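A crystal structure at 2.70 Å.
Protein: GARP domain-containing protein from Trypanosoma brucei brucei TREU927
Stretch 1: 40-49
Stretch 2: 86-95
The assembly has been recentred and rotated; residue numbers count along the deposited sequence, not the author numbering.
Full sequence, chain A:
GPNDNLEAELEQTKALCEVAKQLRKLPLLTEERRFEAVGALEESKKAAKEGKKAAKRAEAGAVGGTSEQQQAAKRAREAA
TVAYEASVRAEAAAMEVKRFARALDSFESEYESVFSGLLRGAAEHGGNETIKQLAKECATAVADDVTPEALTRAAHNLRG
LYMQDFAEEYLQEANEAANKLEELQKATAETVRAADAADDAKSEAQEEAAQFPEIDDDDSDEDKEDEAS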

# COMPACT_ATOMS: atom_id res chain seq x y z
N ALA A 40 -16.03 -5.51 -9.53
CA ALA A 40 -16.49 -6.84 -9.14
C ALA A 40 -17.83 -6.78 -8.42
O ALA A 40 -18.72 -7.55 -8.76
CB ALA A 40 -15.45 -7.51 -8.27
N LEU A 41 -18.00 -5.83 -7.49
CA LEU A 41 -19.26 -5.62 -6.76
C LEU A 41 -20.42 -5.20 -7.68
O LEU A 41 -21.50 -5.78 -7.59
CB LEU A 41 -19.07 -4.64 -5.60
CG LEU A 41 -20.32 -4.14 -4.89
CD1 LEU A 41 -21.07 -5.27 -4.20
CD2 LEU A 41 -19.97 -3.08 -3.90
N GLU A 42 -20.21 -4.21 -8.54
CA GLU A 42 -21.25 -3.76 -9.44
C GLU A 42 -21.67 -4.83 -10.44
O GLU A 42 -22.85 -4.94 -10.74
CB GLU A 42 -20.84 -2.45 -10.10
CG GLU A 42 -20.80 -1.30 -9.10
CD GLU A 42 -22.11 -0.85 -8.48
OE1 GLU A 42 -23.13 -0.76 -9.21
OE2 GLU A 42 -22.12 -0.57 -7.26
N GLU A 43 -20.75 -5.69 -10.87
CA GLU A 43 -21.09 -6.83 -11.74
C GLU A 43 -21.96 -7.83 -10.97
O GLU A 43 -22.88 -8.39 -11.56
CB GLU A 43 -19.83 -7.53 -12.26
CG GLU A 43 -19.73 -7.52 -13.78
CD GLU A 43 -20.08 -8.83 -14.48
OE1 GLU A 43 -19.18 -9.41 -15.13
OE2 GLU A 43 -21.26 -9.25 -14.40
N SER A 44 -21.68 -8.05 -9.66
CA SER A 44 -22.45 -8.97 -8.81
C SER A 44 -23.84 -8.43 -8.57
O SER A 44 -24.79 -9.21 -8.48
CB SER A 44 -21.72 -9.27 -7.51
OG SER A 44 -21.74 -8.19 -6.59
N LYS A 45 -23.98 -7.10 -8.52
CA LYS A 45 -25.29 -6.47 -8.37
C LYS A 45 -26.08 -6.54 -9.69
O LYS A 45 -27.31 -6.66 -9.65
CB LYS A 45 -25.16 -5.05 -7.85
CG LYS A 45 -24.82 -4.94 -6.36
CD LYS A 45 -24.77 -3.48 -5.96
CE LYS A 45 -24.38 -3.26 -4.52
NZ LYS A 45 -23.81 -1.89 -4.33
N LYS A 46 -25.39 -6.52 -10.86
CA LYS A 46 -26.06 -6.63 -12.18
C LYS A 46 -26.53 -8.06 -12.42
O LYS A 46 -27.58 -8.26 -13.01
CB LYS A 46 -25.18 -6.14 -13.36
CG LYS A 46 -24.89 -4.63 -13.37
CD LYS A 46 -23.80 -4.25 -14.39
CE LYS A 46 -22.75 -3.30 -13.83
NZ LYS A 46 -21.39 -3.52 -14.42
N ALA A 47 -25.74 -9.04 -11.97
CA ALA A 47 -26.07 -10.46 -12.06
C ALA A 47 -27.28 -10.77 -11.15
O ALA A 47 -28.15 -11.54 -11.56
CB ALA A 47 -24.87 -11.30 -11.64
N ALA A 48 -27.36 -10.15 -9.95
CA ALA A 48 -28.47 -10.35 -9.03
C ALA A 48 -29.77 -9.72 -9.57
O ALA A 48 -30.84 -10.32 -9.43
CB ALA A 48 -28.13 -9.78 -7.66
N LYS A 49 -29.69 -8.54 -10.18
CA LYS A 49 -30.83 -7.82 -10.77
C LYS A 49 -31.40 -8.61 -11.95
O LYS A 49 -32.62 -8.75 -12.07
CB LYS A 49 -30.37 -6.42 -11.22
CG LYS A 49 -31.49 -5.42 -11.52
CD LYS A 49 -30.91 -4.16 -12.18
CE LYS A 49 -31.75 -2.94 -11.95
NZ LYS A 49 -30.99 -1.70 -12.31
N ALA A 86 -24.41 -13.91 -3.16
CA ALA A 86 -23.04 -13.70 -3.63
C ALA A 86 -22.74 -12.21 -3.73
O ALA A 86 -21.65 -11.79 -3.39
CB ALA A 86 -22.83 -14.37 -4.98
N SER A 87 -23.73 -11.38 -4.17
CA SER A 87 -23.60 -9.92 -4.24
C SER A 87 -23.41 -9.32 -2.80
O SER A 87 -22.68 -8.34 -2.61
CB SER A 87 -24.80 -9.32 -4.98
OG SER A 87 -25.79 -8.76 -4.13
N VAL A 88 -24.04 -9.94 -1.80
CA VAL A 88 -23.93 -9.53 -0.40
C VAL A 88 -22.50 -9.83 0.10
O VAL A 88 -21.91 -9.01 0.82
CB VAL A 88 -25.04 -10.17 0.47
CG1 VAL A 88 -24.73 -10.03 1.95
CG2 VAL A 88 -26.40 -9.56 0.15
N ARG A 89 -21.95 -11.00 -0.30
CA ARG A 89 -20.58 -11.39 0.03
C ARG A 89 -19.56 -10.47 -0.68
O ARG A 89 -18.52 -10.18 -0.08
CB ARG A 89 -20.32 -12.84 -0.30
CG ARG A 89 -20.83 -13.79 0.78
CD ARG A 89 -20.39 -15.22 0.57
NE ARG A 89 -20.91 -15.75 -0.69
CZ ARG A 89 -22.07 -16.38 -0.81
NH1 ARG A 89 -22.81 -16.62 0.27
NH2 ARG A 89 -22.48 -16.80 -2.00
N ALA A 90 -19.88 -9.97 -1.91
CA ALA A 90 -19.04 -9.02 -2.65
C ALA A 90 -19.07 -7.63 -1.98
O ALA A 90 -18.05 -6.95 -1.98
CB ALA A 90 -19.47 -8.93 -4.11
N GLU A 91 -20.20 -7.25 -1.34
CA GLU A 91 -20.34 -6.00 -0.55
C GLU A 91 -19.35 -5.97 0.60
O GLU A 91 -18.66 -4.98 0.79
CB GLU A 91 -21.75 -5.84 0.09
CG GLU A 91 -22.75 -4.98 -0.67
CD GLU A 91 -22.52 -3.48 -0.68
OE1 GLU A 91 -23.49 -2.75 -0.98
OE2 GLU A 91 -21.38 -3.04 -0.41
N ALA A 92 -19.34 -7.07 1.39
CA ALA A 92 -18.47 -7.26 2.55
C ALA A 92 -17.01 -7.34 2.13
O ALA A 92 -16.20 -6.67 2.73
CB ALA A 92 -18.88 -8.50 3.32
N ALA A 93 -16.68 -8.06 1.06
CA ALA A 93 -15.29 -8.14 0.61
C ALA A 93 -14.75 -6.79 0.12
O ALA A 93 -13.63 -6.45 0.50
CB ALA A 93 -15.12 -9.22 -0.45
N ALA A 94 -15.55 -5.99 -0.65
CA ALA A 94 -15.17 -4.65 -1.15
C ALA A 94 -14.98 -3.66 -0.02
O ALA A 94 -14.09 -2.82 -0.09
CB ALA A 94 -16.19 -4.12 -2.15
N MET A 95 -15.79 -3.77 1.04
CA MET A 95 -15.71 -2.96 2.25
C MET A 95 -14.33 -3.25 2.89
O MET A 95 -13.66 -2.31 3.29
CB MET A 95 -16.90 -3.32 3.18
CG MET A 95 -16.79 -2.82 4.62
SD MET A 95 -15.69 -3.77 5.73
CE MET A 95 -16.66 -5.18 6.05

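Two helical segments, each part of a longer helix, run nearly antiparallel, with 163° between their N-to-C directions and an axial closest approach of 8.7 Å. That spacing is fairly tight and goes with small residues, Ser44, Ser87 and Ala90, at the places where the backbones come nearest. The CA atoms of Ser44 and Ser87 lie 4.8 Å apart, and those of Leu41 and Ala90 5.3 Å. Within each segment the backbone is held by i to i+4 hydrogen bonds, and no backbone hydrogen bond crosses between the two helices; side chains of one pack on side chains and backbone of the other.

The apolar packing centres on one large side chain. Leu41 leaves its backbone sideways, but its t,p rotamer brings the end of the side chain closer to the facing helix, where it fits as a knob among Ser87, Ala90, Glu91 and Ala94. CD1 of Leu41 lies 4.0 Å from CB of Ala90 and 3.6 Å from the backbone N of Glu91; CD2 of Leu41 reaches CB of Ala94 at 4.3 Å. Ala90 ends at CB, and CD1 of Leu41 lies alongside the backbone there, 3.8 Å from C of Ala90. The rule is complementarity of size: one branched residue on one helix, a hole formed by three small residues, Ser87, Ala90 and Ala94, with Glu91 completing it, on the other.

Where the backbones come close, small polar residues take over. Ser44 points toward the partner, and its OG packs 3.4 Å from CB of Ala90 and 3.5 Å from CA of Ser87. These are van der Waals contacts. The hydroxyl spends its hydrogen bond inside its own helix, with OG of Ser44 donating to O of Leu41 at 2.6 Å, one turn back. A buried serine thus serves as a compact spacer with its donor satisfied locally. OG of Ser87 is also hydrogen-bonded away from this contact, to a residue just outside the segment, while CB of Ser87 meets CB of Ala48 at 4.3 Å.

Charge is placed at the margin. Lys45 and Glu91 both leave their helices sideways, and their ends approach each other: NZ of Lys45 lies 3.5 Å from OE1 of Glu91, a salt bridge whose hydrogen bond is weak. The lysine's extended chi2 to chi4 carry the ammonium group to the carboxylate. The same NZ of Lys45 also makes a long salt bridge, 3.6 Å, to OE2 of the poorly ordered Glu42 in its own helix, so one positive charge serves two acidic groups. Electrostatics here supplements a contact whose close fit comes from small residues and a single leucine.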